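Local coordinates for DNA-3-methyladenine glycosidase (Bacillus halodurans, PDB 2H56), which is a largely helical member of the HhH-GPD superfamily of base excision DNA repair proteins, at residues 24-27 / 32-35; 34-39 / 206-211; 14-19 / 160-165; 147-152 / 167-172; 154-159 / 201-206. All coordinates share one frame; numbering follows the deposited sequence.

Contact 1: 24-27 / 32-35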
# COMPACT_ATOMS: atom_id res chain seq x y z
N LYS A 24 1.96 -12.50 16.60
CA LYS A 24 1.42 -12.99 17.86
C LYS A 24 0.45 -11.98 18.44
O LYS A 24 -0.59 -12.34 18.96
CB LYS A 24 2.53 -13.31 18.88
CG LYS A 24 3.48 -14.46 18.47
CD LYS A 24 3.24 -15.78 19.19
CE LYS A 24 4.54 -16.66 19.22
NZ LYS A 24 4.44 -17.94 20.01
N THR A 25 0.76 -10.70 18.28
CA THR A 25 -0.12 -9.65 18.74
C THR A 25 -1.43 -9.63 17.97
O THR A 25 -2.50 -9.60 18.59
CB THR A 25 0.54 -8.30 18.66
OG1 THR A 25 1.55 -8.26 19.66
CG2 THR A 25 -0.46 -7.20 18.92
N ILE A 26 -1.36 -9.68 16.64
CA ILE A 26 -2.57 -9.56 15.83
C ILE A 26 -3.49 -10.76 15.98
O ILE A 26 -4.68 -10.63 15.79
CB ILE A 26 -2.29 -9.33 14.33
CG1 ILE A 26 -1.57 -10.52 13.70
CG2 ILE A 26 -1.48 -8.06 14.12
CD1 ILE A 26 -1.72 -10.54 12.17
N VAL A 27 -2.96 -11.91 16.35
CA VAL A 27 -3.82 -13.07 16.54
C VAL A 27 -4.24 -13.27 17.97
O VAL A 27 -5.08 -14.10 18.22
CB VAL A 27 -3.18 -14.40 16.05
CG1 VAL A 27 -2.72 -14.23 14.60
CG2 VAL A 27 -2.04 -14.82 16.96
N ARG A 32 -9.61 -17.08 14.49
CA ARG A 32 -9.85 -17.36 13.08
C ARG A 32 -8.62 -16.95 12.32
O ARG A 32 -8.15 -17.67 11.44
CB ARG A 32 -11.05 -16.57 12.54
CG ARG A 32 -12.36 -17.01 13.10
CD ARG A 32 -13.55 -16.26 12.52
NE ARG A 32 -13.89 -16.81 11.21
CZ ARG A 32 -14.94 -17.57 10.95
NH1 ARG A 32 -15.82 -17.89 11.89
NH2 ARG A 32 -15.12 -18.01 9.72
N LEU A 33 -8.10 -15.77 12.66
CA LEU A 33 -6.88 -15.27 12.03
C LEU A 33 -5.71 -16.19 12.37
O LEU A 33 -4.88 -16.50 11.51
CB LEU A 33 -6.60 -13.82 12.43
CG LEU A 33 -5.45 -13.11 11.71
CD1 LEU A 33 -5.70 -13.13 10.22
CD2 LEU A 33 -5.21 -11.67 12.27
N PHE A 34 -5.68 -16.68 13.60
CA PHE A 34 -4.65 -17.61 14.00
C PHE A 34 -4.68 -18.91 13.18
O PHE A 34 -3.62 -19.39 12.74
CB PHE A 34 -4.79 -17.96 15.48
CG PHE A 34 -3.81 -19.00 15.96
CD1 PHE A 34 -2.55 -18.64 16.39
CD2 PHE A 34 -4.12 -20.34 15.91
CE1 PHE A 34 -1.65 -19.60 16.81
CE2 PHE A 34 -3.22 -21.29 16.31
CZ PHE A 34 -1.99 -20.91 16.76
N GLN A 35 -5.87 -19.51 13.06
CA GLN A 35 -6.07 -20.73 12.26
C GLN A 35 -5.58 -20.51 10.81
O GLN A 35 -4.94 -21.39 10.21
CB GLN A 35 -7.54 -21.17 12.28
CG GLN A 35 -7.97 -21.84 13.58
CD GLN A 35 -9.43 -22.29 13.61
OE1 GLN A 35 -9.72 -23.47 13.44
NE2 GLN A 35 -10.35 -21.35 13.84
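Val27 plugs into the angle between Leu33 and Phe34 where helix 21-27 meets the start of helix 31-40, and the touch is purely apolar. Its CB already lies against the next helix, 3.9 Å from CB of Phe34. One branch, CG1, stands anti to the carbonyl carbon of Val27 and runs on over the backbone of the other helix: it comes within 3.9 Å of Phe34 CA and 4.1 Å of Leu33 CG. The other branch, CG2, sits between the N and carbonyl carbon of its own residue (chi1 -53° for CG1), which carries it to the phenyl group instead. There it approaches the edge, close to the ring plane, with CD1 of Phe34 3.9 Å away. CG1 thus rests on the Phe34 backbone and reaches Leu33, while CG2 goes to the phenyl edge.

One residue back, Ile26 supplies the second touch. Its CG1 occupies the crowded position between N and C (chi1 64°), and the chain ends with CD1 3.7 Å from CD2 of Leu33. The two side chains cross at about a right angle, meeting through these methyls. Leu33 CD2 also lies 3.7 Å from the carbonyl oxygen of Ile26.

This is a tight turn between consecutive helices, with Phe34 on the outer side and Ile26 and Leu33 facing inward. Both Ile26 and Val27 go on to Ile37 of helix 31-40. Tyr201 lies against Ile26, while Leu179 and Tyr180 of helix 170-180, with Trp198, pack on Leu33.

Contact 2: 34-39 / 206-211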
# COMPACT_ATOMS: atom_id res chain seq x y z
N PHE A 34 -5.68 -16.68 13.60
CA PHE A 34 -4.65 -17.61 14.00
C PHE A 34 -4.68 -18.91 13.18
O PHE A 34 -3.62 -19.39 12.74
CB PHE A 34 -4.79 -17.96 15.48
CG PHE A 34 -3.81 -19.00 15.96
CD1 PHE A 34 -2.55 -18.64 16.39
CD2 PHE A 34 -4.12 -20.34 15.91
CE1 PHE A 34 -1.65 -19.60 16.81
CE2 PHE A 34 -3.22 -21.29 16.31
CZ PHE A 34 -1.99 -20.91 16.76
N GLN A 35 -5.87 -19.51 13.06
CA GLN A 35 -6.07 -20.73 12.26
C GLN A 35 -5.58 -20.51 10.81
O GLN A 35 -4.94 -21.39 10.21
CB GLN A 35 -7.54 -21.17 12.28
CG GLN A 35 -7.97 -21.84 13.58
CD GLN A 35 -9.43 -22.29 13.61
OE1 GLN A 35 -9.72 -23.47 13.44
NE2 GLN A 35 -10.35 -21.35 13.84
N PHE A 36 -5.84 -19.33 10.27
CA PHE A 36 -5.45 -19.03 8.90
C PHE A 36 -3.94 -18.87 8.75
O PHE A 36 -3.35 -19.42 7.81
CB PHE A 36 -6.10 -17.74 8.42
CG PHE A 36 -5.69 -17.35 7.03
CD1 PHE A 36 -5.92 -18.21 5.98
CD2 PHE A 36 -5.05 -16.16 6.78
CE1 PHE A 36 -5.53 -17.88 4.69
CE2 PHE A 36 -4.65 -15.82 5.49
CZ PHE A 36 -4.90 -16.69 4.45
N ILE A 37 -3.34 -18.12 9.68
CA ILE A 37 -1.91 -17.82 9.63
C ILE A 37 -1.10 -19.09 9.79
O ILE A 37 -0.08 -19.25 9.11
CB ILE A 37 -1.49 -16.75 10.67
CG1 ILE A 37 -2.05 -15.39 10.30
CG2 ILE A 37 0.02 -16.61 10.74
CD1 ILE A 37 -1.95 -14.39 11.41
N GLU A 38 -1.53 -20.01 10.63
CA GLU A 38 -0.75 -21.24 10.77
C GLU A 38 -0.71 -22.04 9.43
O GLU A 38 0.31 -22.62 9.11
CB GLU A 38 -1.16 -22.08 12.00
CG GLU A 38 -0.47 -21.60 13.35
N ILE A 39 -1.77 -21.99 8.63
CA ILE A 39 -1.74 -22.59 7.31
C ILE A 39 -0.99 -21.72 6.27
O ILE A 39 -0.20 -22.22 5.45
CB ILE A 39 -3.17 -22.93 6.81
CG1 ILE A 39 -3.80 -24.08 7.63
CG2 ILE A 39 -3.15 -23.31 5.33
N CYS A 206 -3.28 -7.07 7.27
CA CYS A 206 -3.68 -6.76 5.91
C CYS A 206 -2.91 -7.59 4.89
O CYS A 206 -3.46 -7.97 3.86
CB CYS A 206 -3.50 -5.27 5.62
SG CYS A 206 -4.72 -4.23 6.47
N LEU A 207 -1.65 -7.86 5.17
CA LEU A 207 -0.88 -8.75 4.33
C LEU A 207 -1.57 -10.13 4.29
O LEU A 207 -1.68 -10.74 3.23
CB LEU A 207 0.55 -8.87 4.84
CG LEU A 207 1.39 -7.60 4.81
CD1 LEU A 207 2.75 -7.84 5.45
CD2 LEU A 207 1.51 -7.11 3.39
N TYR A 208 -2.05 -10.62 5.41
CA TYR A 208 -2.72 -11.93 5.43
C TYR A 208 -4.07 -11.87 4.75
O TYR A 208 -4.49 -12.82 4.08
CB TYR A 208 -2.84 -12.47 6.84
CG TYR A 208 -1.52 -13.01 7.36
CD1 TYR A 208 -1.04 -14.23 6.90
CD2 TYR A 208 -0.75 -12.29 8.27
CE1 TYR A 208 0.15 -14.74 7.33
CE2 TYR A 208 0.47 -12.80 8.72
CZ TYR A 208 0.90 -14.02 8.24
OH TYR A 208 2.09 -14.54 8.65
N LEU A 209 -4.76 -10.76 4.91
CA LEU A 209 -6.04 -10.61 4.24
C LEU A 209 -5.82 -10.70 2.74
O LEU A 209 -6.55 -11.42 2.03
CB LEU A 209 -6.73 -9.30 4.66
CG LEU A 209 -7.33 -9.28 6.08
CD1 LEU A 209 -8.30 -8.12 6.28
CD2 LEU A 209 -8.08 -10.55 6.37
N TRP A 210 -4.78 -10.01 2.26
CA TRP A 210 -4.47 -10.04 0.83
C TRP A 210 -4.16 -11.45 0.37
O TRP A 210 -4.56 -11.85 -0.73
CB TRP A 210 -3.31 -9.11 0.48
CG TRP A 210 -3.76 -7.76 0.18
CD1 TRP A 210 -4.76 -7.42 -0.64
CD2 TRP A 210 -3.24 -6.55 0.70
NE1 TRP A 210 -4.93 -6.07 -0.67
CE2 TRP A 210 -3.99 -5.50 0.15
CE3 TRP A 210 -2.21 -6.23 1.60
CZ2 TRP A 210 -3.75 -4.16 0.44
CZ3 TRP A 210 -1.97 -4.91 1.90
CH2 TRP A 210 -2.73 -3.88 1.32
N LYS A 211 -3.45 -12.19 1.21
CA LYS A 211 -3.09 -13.57 0.92
C LYS A 211 -4.38 -14.40 0.82
O LYS A 211 -4.58 -15.17 -0.14
CB LYS A 211 -2.15 -14.09 1.99
CG LYS A 211 -1.02 -14.93 1.45
CD LYS A 211 0.12 -15.03 2.46
CE LYS A 211 1.16 -16.05 2.02
NZ LYS A 211 2.03 -15.54 0.92
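Ile37 and Tyr208 mark the place where helix segments 34-39 and 206-211 approach, their CA atoms 7.3 Å apart and the two local axes passing at 11.0 Å with an angle of 72° between their directions. Ile37 meets one face of the Tyr208 ring, the two side chains crossing at about a right angle. Its CG1 stands almost exactly over the ring centre, 3.6 Å from the centroid and only 5° off the normal, a clear CH-pi contact. The other two carbons flank it: the CG2 branch lies near the phenol end, 3.6 Å from OH of Tyr208, and CD1 over the CD2-CE2 side at about 4.0 Å from CE2.

Phe36 comes in beside this pair, edge first. CG is anti to the backbone N (chi1 178°), which sends the ring across toward the other helix, where CE2 lies 4.0 Å from CB of Tyr208. The carbonyl oxygen of Tyr208 and the backbone carbonyl carbon of Lys211 lie near the plane of this ring, at its edge. The tyrosine hydroxyl makes a hydrogen bond with the carbonyl oxygen of Gly41, a bond that would restrain the far end of the ring.

Around the crossing, Phe216 meets Phe36 edge-to-face, and Trp178 and Leu179 of helix 170-180 close in on the same residue. Val23, Ile26 and Val27 of helix 21-27 touch Ile37, while Val43 of strand 43-46 packs on Tyr208 and Lys211.

Contact 3: 14-19 / 160-165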
# COMPACT_ATOMS: atom_id res chain seq x y z
N ARG A 14 11.07 -7.03 3.92
CA ARG A 14 10.83 -7.33 5.32
C ARG A 14 9.87 -8.52 5.52
O ARG A 14 8.76 -8.52 4.99
CB ARG A 14 10.27 -6.06 5.96
CG ARG A 14 9.84 -6.26 7.39
CD ARG A 14 10.06 -5.03 8.25
NE ARG A 14 10.16 -5.42 9.66
CZ ARG A 14 9.73 -4.68 10.68
NH1 ARG A 14 9.16 -3.48 10.47
NH2 ARG A 14 9.87 -5.16 11.93
N TYR A 15 10.29 -9.53 6.27
CA TYR A 15 9.47 -10.73 6.49
C TYR A 15 8.86 -10.84 7.88
O TYR A 15 9.48 -10.47 8.87
CB TYR A 15 10.27 -12.01 6.22
CG TYR A 15 10.75 -12.07 4.81
CD1 TYR A 15 9.98 -12.66 3.83
CD2 TYR A 15 11.95 -11.51 4.44
CE1 TYR A 15 10.40 -12.69 2.53
CE2 TYR A 15 12.40 -11.54 3.14
CZ TYR A 15 11.61 -12.13 2.17
OH TYR A 15 12.03 -12.16 0.86
N PHE A 16 7.64 -11.37 7.95
CA PHE A 16 6.97 -11.61 9.22
C PHE A 16 6.60 -13.07 9.31
O PHE A 16 5.78 -13.57 8.52
CB PHE A 16 5.72 -10.72 9.31
CG PHE A 16 6.03 -9.27 9.43
CD1 PHE A 16 6.36 -8.72 10.67
CD2 PHE A 16 6.04 -8.47 8.33
CE1 PHE A 16 6.68 -7.41 10.79
CE2 PHE A 16 6.36 -7.13 8.44
CZ PHE A 16 6.69 -6.60 9.66
N SER A 17 7.20 -13.77 10.26
CA SER A 17 6.99 -15.20 10.34
C SER A 17 5.77 -15.44 11.21
O SER A 17 5.26 -14.54 11.85
CB SER A 17 8.24 -15.92 10.86
OG SER A 17 8.05 -16.39 12.18
N THR A 18 5.27 -16.67 11.22
CA THR A 18 4.08 -16.98 11.99
C THR A 18 4.37 -16.89 13.48
O THR A 18 3.43 -16.85 14.25
CB THR A 18 3.51 -18.37 11.63
OG1 THR A 18 4.45 -19.40 11.96
CG2 THR A 18 3.26 -18.43 10.14
N ASP A 19 5.64 -16.85 13.90
CA ASP A 19 5.97 -16.60 15.31
C ASP A 19 6.62 -15.25 15.61
O ASP A 19 7.21 -15.06 16.66
CB ASP A 19 6.83 -17.72 15.87
CG ASP A 19 8.25 -17.71 15.34
OD1 ASP A 19 8.53 -17.06 14.31
OD2 ASP A 19 9.08 -18.38 15.98
N GLY A 160 6.90 1.65 5.18
CA GLY A 160 6.96 0.46 6.05
C GLY A 160 6.26 0.57 7.41
O GLY A 160 6.69 -0.06 8.40
N ARG A 161 5.17 1.35 7.44
CA ARG A 161 4.40 1.59 8.66
C ARG A 161 3.45 0.44 8.93
O ARG A 161 2.70 0.07 8.08
CB ARG A 161 3.61 2.89 8.54
CG ARG A 161 4.46 4.11 8.66
CD ARG A 161 4.83 4.36 10.11
NE ARG A 161 3.61 4.64 10.89
CZ ARG A 161 3.12 5.86 11.12
NH1 ARG A 161 3.74 6.96 10.69
NH2 ARG A 161 2.00 5.98 11.81
N LEU A 162 3.48 -0.12 10.13
CA LEU A 162 2.71 -1.34 10.40
C LEU A 162 1.30 -1.10 10.98
O LEU A 162 0.54 -2.05 11.20
CB LEU A 162 3.54 -2.25 11.32
CG LEU A 162 4.91 -2.67 10.75
CD1 LEU A 162 5.56 -3.68 11.61
CD2 LEU A 162 4.75 -3.24 9.33
N ASP A 163 0.92 0.16 11.17
CA ASP A 163 -0.34 0.52 11.86
C ASP A 163 -1.39 1.18 10.92
O ASP A 163 -1.99 2.21 11.24
CB ASP A 163 -0.00 1.45 13.02
CG ASP A 163 0.69 2.76 12.56
OD1 ASP A 163 1.27 2.84 11.45
OD2 ASP A 163 0.64 3.72 13.34
N VAL A 164 -1.58 0.57 9.76
CA VAL A 164 -2.41 1.08 8.69
C VAL A 164 -3.46 0.01 8.35
O VAL A 164 -3.15 -1.16 8.25
CB VAL A 164 -1.52 1.36 7.45
CG1 VAL A 164 -2.35 1.86 6.24
CG2 VAL A 164 -0.37 2.34 7.79
N LEU A 165 -4.71 0.41 8.20
CA LEU A 165 -5.77 -0.49 7.79
C LEU A 165 -6.58 0.20 6.66
O LEU A 165 -7.38 1.10 6.94
CB LEU A 165 -6.65 -0.74 8.99
CG LEU A 165 -7.87 -1.67 8.91
CD1 LEU A 165 -7.47 -3.15 8.82
CD2 LEU A 165 -8.74 -1.44 10.15
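Leu162 and Phe16 join the N-terminal strand of the small two-stranded antiparallel sheet, 13-16 with 43-46, to the loop that leads from helix 148-157 to helix 170-180. The two side chains come from opposite directions, the leucine methyls reaching the CZ end of the ring obliquely. Both methyls take part: CD1 of Leu162 is 3.7 Å from Phe16 CZ and CD2 is 3.9 Å from the same atom. The phenyl CG stands anti to the carbonyl carbon (chi1 -68°), which swings the ring off the strand and toward the loop.

Arg14, two residues earlier and so on the same side of the strand, adds a third member. Its chain bends at chi2 (146°) and brings the guanidinium over to Leu162, with NH1 3.8 Å from CD1. Phe16 CZ lies over the middle of this guanidinium, 3.6 Å above its plane, and CD1 of Leu162 touches both groups. A long, weak ion pair links Arg14 to Glu22.

The loop looks after its own charges. Arg161 grips Asp163 side-on: NE bonds to OD1 at 3.0 Å and NH2 to OD2 at 3.0 Å, the latter using the syn lone pair and lying in the guanidinium plane with an angle of 165° at the hydrogen. On the strand side, backbone bonds with Val43 and Leu45 hold Phe16 and Arg14 in the sheet.

No hydrogen bond crosses between strand and loop, so the join relies on apolar packing of methyl against ring, while the guanidinium of the exposed Arg14 merely touches the leucine methyl.

Contact 4: 147-152 / 167-172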
# COMPACT_ATOMS: atom_id res chain seq x y z
N GLY A 147 -5.19 10.19 -3.03
CA GLY A 147 -6.35 9.95 -2.18
C GLY A 147 -5.99 9.12 -0.95
O GLY A 147 -4.86 8.61 -0.79
N GLN A 148 -6.98 8.99 -0.07
CA GLN A 148 -6.90 8.17 1.12
C GLN A 148 -6.23 6.81 0.84
O GLN A 148 -5.22 6.48 1.43
CB GLN A 148 -8.31 7.99 1.70
CG GLN A 148 -8.43 7.09 2.93
CD GLN A 148 -8.27 7.83 4.23
OE1 GLN A 148 -8.41 9.04 4.28
NE2 GLN A 148 -8.00 7.09 5.29
N TRP A 149 -6.81 6.03 -0.07
CA TRP A 149 -6.27 4.71 -0.40
C TRP A 149 -4.82 4.82 -0.81
O TRP A 149 -3.99 4.03 -0.35
CB TRP A 149 -7.10 4.05 -1.51
CG TRP A 149 -6.59 2.74 -1.91
CD1 TRP A 149 -6.77 1.58 -1.25
CD2 TRP A 149 -5.79 2.44 -3.05
NE1 TRP A 149 -6.11 0.56 -1.89
CE2 TRP A 149 -5.50 1.06 -3.00
CE3 TRP A 149 -5.26 3.21 -4.09
CZ2 TRP A 149 -4.72 0.43 -3.96
CZ3 TRP A 149 -4.47 2.58 -5.04
CH2 TRP A 149 -4.21 1.20 -4.97
N THR A 150 -4.51 5.79 -1.67
CA THR A 150 -3.15 5.99 -2.17
C THR A 150 -2.23 6.27 -1.00
O THR A 150 -1.16 5.68 -0.90
CB THR A 150 -3.07 7.15 -3.16
OG1 THR A 150 -4.11 7.01 -4.12
CG2 THR A 150 -1.75 7.15 -3.91
N ALA A 151 -2.65 7.17 -0.10
CA ALA A 151 -1.82 7.49 1.05
C ALA A 151 -1.62 6.24 1.87
O ALA A 151 -0.53 6.00 2.38
CB ALA A 151 -2.45 8.56 1.92
N GLU A 152 -2.68 5.45 2.02
CA GLU A 152 -2.59 4.30 2.88
C GLU A 152 -1.61 3.26 2.32
O GLU A 152 -0.72 2.81 3.05
CB GLU A 152 -3.96 3.71 3.15
CG GLU A 152 -4.70 4.53 4.20
CD GLU A 152 -6.20 4.25 4.27
OE1 GLU A 152 -6.78 3.77 3.24
OE2 GLU A 152 -6.78 4.53 5.37
N VAL A 167 -9.44 0.63 4.87
CA VAL A 167 -10.82 0.16 4.84
C VAL A 167 -11.39 0.11 3.44
O VAL A 167 -12.25 -0.73 3.15
CB VAL A 167 -11.68 1.00 5.78
CG1 VAL A 167 -13.13 0.88 5.42
CG2 VAL A 167 -11.40 0.52 7.20
N GLY A 168 -10.88 0.95 2.54
CA GLY A 168 -11.44 1.03 1.18
C GLY A 168 -10.86 0.04 0.20
O GLY A 168 -11.28 0.01 -0.93
N ASP A 169 -9.88 -0.75 0.60
CA ASP A 169 -9.28 -1.71 -0.32
C ASP A 169 -10.20 -2.91 -0.61
O ASP A 169 -10.48 -3.74 0.25
CB ASP A 169 -7.93 -2.20 0.23
CG ASP A 169 -7.12 -2.99 -0.81
OD1 ASP A 169 -6.41 -2.40 -1.65
OD2 ASP A 169 -7.19 -4.23 -0.78
N VAL A 170 -10.65 -2.99 -1.84
CA VAL A 170 -11.46 -4.11 -2.31
C VAL A 170 -10.78 -5.47 -2.09
O VAL A 170 -11.45 -6.51 -2.00
CB VAL A 170 -11.76 -3.93 -3.81
CG1 VAL A 170 -12.38 -5.20 -4.39
CG2 VAL A 170 -12.65 -2.72 -4.01
N GLY A 171 -9.46 -5.46 -2.02
CA GLY A 171 -8.70 -6.69 -1.79
C GLY A 171 -8.88 -7.11 -0.37
O GLY A 171 -9.34 -8.22 -0.10
N LEU A 172 -8.55 -6.21 0.55
CA LEU A 172 -8.76 -6.46 1.96
C LEU A 172 -10.21 -6.83 2.24
O LEU A 172 -10.48 -7.71 3.04
CB LEU A 172 -8.31 -5.25 2.79
CG LEU A 172 -6.80 -4.96 2.67
CD1 LEU A 172 -6.48 -3.58 3.19
CD2 LEU A 172 -5.99 -6.02 3.41
O HOH W 1 -9.42 3.56 2.55
O HOH W 2 -8.97 3.33 5.89
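Trp149 hands its indole N-H to Asp169, the one direct hydrogen bond between residues 147-152 and 167-172. NE1 lies 3.0 Å from OD1, with 158° at the hydrogen. OD1 accepts with its anti lone pair, away from the other carboxylate oxygen, and the ring and carboxylate planes are only 14° apart, so the acid lies nearly coplanar at the indole edge.

The second carboxylate oxygen faces its own helix. Asp169 is the N-cap of helix 170-180: OD2 accepts from Leu172 N at 2.7 Å, and more weakly from Gly171 N. Trp210 NE1 is a further donor to OD2, so three backbone or indole N-H groups gather on that oxygen and together with the Trp149 bond should restrain the carboxylate's rotation.

Waters bridge the gap alongside. One water donates to Glu152 OE1, 2.7 Å away, and accepts from Gly168 N; another donates to OE2, 2.6 Å away, and accepts from Val167 N. Glu152 is positioned in turn by Ser166 OG, bonded to OE1, and by Gln148 NE2, 2.8 Å from OE2 and approaching from well above the carboxylate plane.

Gly147 is at the N-cap position of helix 148-157, which follows helix 133-141 in a pairing consistent with the helix-hairpin-helix of this superfamily. Ile137, Leu140 and Thr141 of helix 133-141 back it, helix 187-195 packs on Val167 and Leu172, and helix 202-219 on Leu172.

Contact 5: 154-159 / 201-206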
# COMPACT_ATOMS: atom_id res chain seq x y z
N PHE A 154 0.79 3.81 0.30
CA PHE A 154 2.09 4.45 0.40
C PHE A 154 2.68 4.28 1.77
O PHE A 154 3.88 4.03 1.89
CB PHE A 154 1.99 5.93 0.08
CG PHE A 154 3.30 6.64 0.15
CD1 PHE A 154 4.23 6.51 -0.89
CD2 PHE A 154 3.62 7.44 1.24
CE1 PHE A 154 5.47 7.15 -0.82
CE2 PHE A 154 4.85 8.10 1.30
CZ PHE A 154 5.78 7.95 0.27
N MSE A 155 1.86 4.42 2.82
CA MSE A 155 2.36 4.31 4.16
C MSE A 155 2.85 2.88 4.40
O MSE A 155 3.71 2.63 5.28
CB MSE A 155 1.28 4.62 5.21
CG MSE A 155 0.76 6.03 5.24
SE MSE A 155 -0.33 6.40 6.82
CE MSE A 155 0.95 5.86 8.23
N MSE A 156 2.27 1.92 3.69
CA MSE A 156 2.57 0.55 4.05
C MSE A 156 3.81 0.14 3.29
O MSE A 156 4.83 -0.18 3.88
CB MSE A 156 1.42 -0.41 3.74
CG MSE A 156 0.18 -0.30 4.65
SE MSE A 156 -1.12 -1.57 3.96
CE MSE A 156 -2.80 -1.47 5.08
N PHE A 157 3.70 0.22 1.98
CA PHE A 157 4.63 -0.37 1.05
C PHE A 157 5.79 0.55 0.71
O PHE A 157 6.65 0.19 -0.10
CB PHE A 157 3.88 -0.72 -0.24
CG PHE A 157 2.94 -1.84 -0.07
CD1 PHE A 157 3.43 -3.11 0.17
CD2 PHE A 157 1.58 -1.64 -0.11
CE1 PHE A 157 2.57 -4.19 0.34
CE2 PHE A 157 0.71 -2.70 0.07
CZ PHE A 157 1.21 -3.99 0.30
N SER A 158 5.84 1.72 1.32
CA SER A 158 6.92 2.62 1.04
C SER A 158 7.51 3.22 2.29
O SER A 158 8.71 3.25 2.38
CB SER A 158 6.49 3.67 0.04
OG SER A 158 7.01 4.91 0.40
N LEU A 159 6.71 3.69 3.25
CA LEU A 159 7.23 4.03 4.59
C LEU A 159 7.30 2.85 5.59
O LEU A 159 7.68 3.06 6.75
CB LEU A 159 6.36 5.07 5.28
CG LEU A 159 6.30 6.47 4.70
CD1 LEU A 159 5.50 6.42 3.43
CD2 LEU A 159 5.64 7.38 5.74
N TYR A 201 -0.70 -3.36 14.82
CA TYR A 201 -0.01 -3.98 13.70
C TYR A 201 -0.94 -4.33 12.58
O TYR A 201 -0.77 -5.34 11.90
CB TYR A 201 0.72 -5.21 14.17
CG TYR A 201 1.78 -4.91 15.17
CD1 TYR A 201 2.78 -3.98 14.87
CD2 TYR A 201 1.82 -5.55 16.40
CE1 TYR A 201 3.80 -3.70 15.78
CE2 TYR A 201 2.83 -5.28 17.32
CZ TYR A 201 3.81 -4.34 17.00
OH TYR A 201 4.80 -4.03 17.89
N GLU A 202 -1.89 -3.45 12.34
CA GLU A 202 -2.89 -3.68 11.32
C GLU A 202 -2.34 -4.01 9.93
O GLU A 202 -2.91 -4.84 9.21
CB GLU A 202 -3.83 -2.45 11.23
CG GLU A 202 -4.72 -2.21 12.49
CD GLU A 202 -4.10 -1.23 13.51
OE1 GLU A 202 -2.91 -0.86 13.38
OE2 GLU A 202 -4.83 -0.79 14.44
N THR A 203 -1.25 -3.36 9.53
CA THR A 203 -0.68 -3.64 8.23
C THR A 203 -0.33 -5.11 8.11
O THR A 203 -0.53 -5.70 7.04
CB THR A 203 0.60 -2.80 7.96
OG1 THR A 203 0.33 -1.40 8.10
CG2 THR A 203 1.11 -3.06 6.56
N VAL A 204 0.16 -5.73 9.19
CA VAL A 204 0.54 -7.14 9.11
C VAL A 204 -0.70 -8.04 8.84
O VAL A 204 -0.67 -8.93 7.97
CB VAL A 204 1.31 -7.62 10.37
CG1 VAL A 204 1.69 -9.07 10.21
CG2 VAL A 204 2.61 -6.78 10.62
N ALA A 205 -1.81 -7.79 9.53
CA ALA A 205 -3.09 -8.45 9.22
C ALA A 205 -3.46 -8.28 7.77
O ALA A 205 -3.91 -9.20 7.10
CB ALA A 205 -4.21 -7.88 10.08
N CYS A 206 -3.28 -7.07 7.27
CA CYS A 206 -3.68 -6.76 5.91
C CYS A 206 -2.91 -7.59 4.89
O CYS A 206 -3.46 -7.97 3.86
CB CYS A 206 -3.50 -5.27 5.62
SG CYS A 206 -4.72 -4.23 6.47
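Met156, modelled as selenomethionine, and Thr203 slide past one another in opposite directions, the chain of the one lying alongside the methyl of the other. The methionine leaves its helix with CG anti to the carbonyl carbon and then runs straight, both later torsions near 180°, so that it reaches across as an extended rod. Its middle meets the threonine: CG is 3.5 Å from Thr203 CG2, and SE is 3.7 Å from the same methyl. The tip goes on one turn further along helix 202-219, where CE lies 3.6 Å from SG of Cys206 and 3.9 Å from its CB. One side chain therefore spans two residues of the facing helix, both on the side turned to it.

Thr203 is set by its first torsion (chi1 -56°): CG2 stands anti to the backbone N and faces Met156, while OG1, beside N, also lies against CG of Met156 as it bonds to the loop after helix 148-157. There it donates to the carbonyl oxygen of Arg161 and accepts from Val164 N, so that both capacities of the hydroxyl are used and its rotation is fixed. The backbone N of Thr203 is also bonded to the oxygen of Leu162. Val164 packs on Met156 as well, and SE has Trp210 of the same facing helix nearby.

The contact is buried and has no hydrogen bond across it. It joins the two helices by dispersion between the methionine chain (selenium in this model), the threonine methyl and the cysteine sulfur, while the threonine hydroxyl is paid for by the loop's backbone.

Overall arrangement
From the N terminus, strand 13-16 opens contact 3, and the short helix-to-helix turn of contact 1 closes within the loop that contact 3 will complete at residues 160-165. Helix 31-40, shared by contacts 1 and 2, then reaches forward to helix 202-219, making contact 2 the widest enclosure: contacts 4 and 5 both nest inside it, and contact 3 crosses it. Contact 4, from helix 148-157 to the start of helix 170-180, crosses both contact 3 and contact 5, which also cross each other. Contact 1 closes before contacts 4 and 5 begin. Together they tie helices 21-27 and 31-40 and strand 13-16 to helix 148-157 with its following loop, helix 170-180 and helix 202-219.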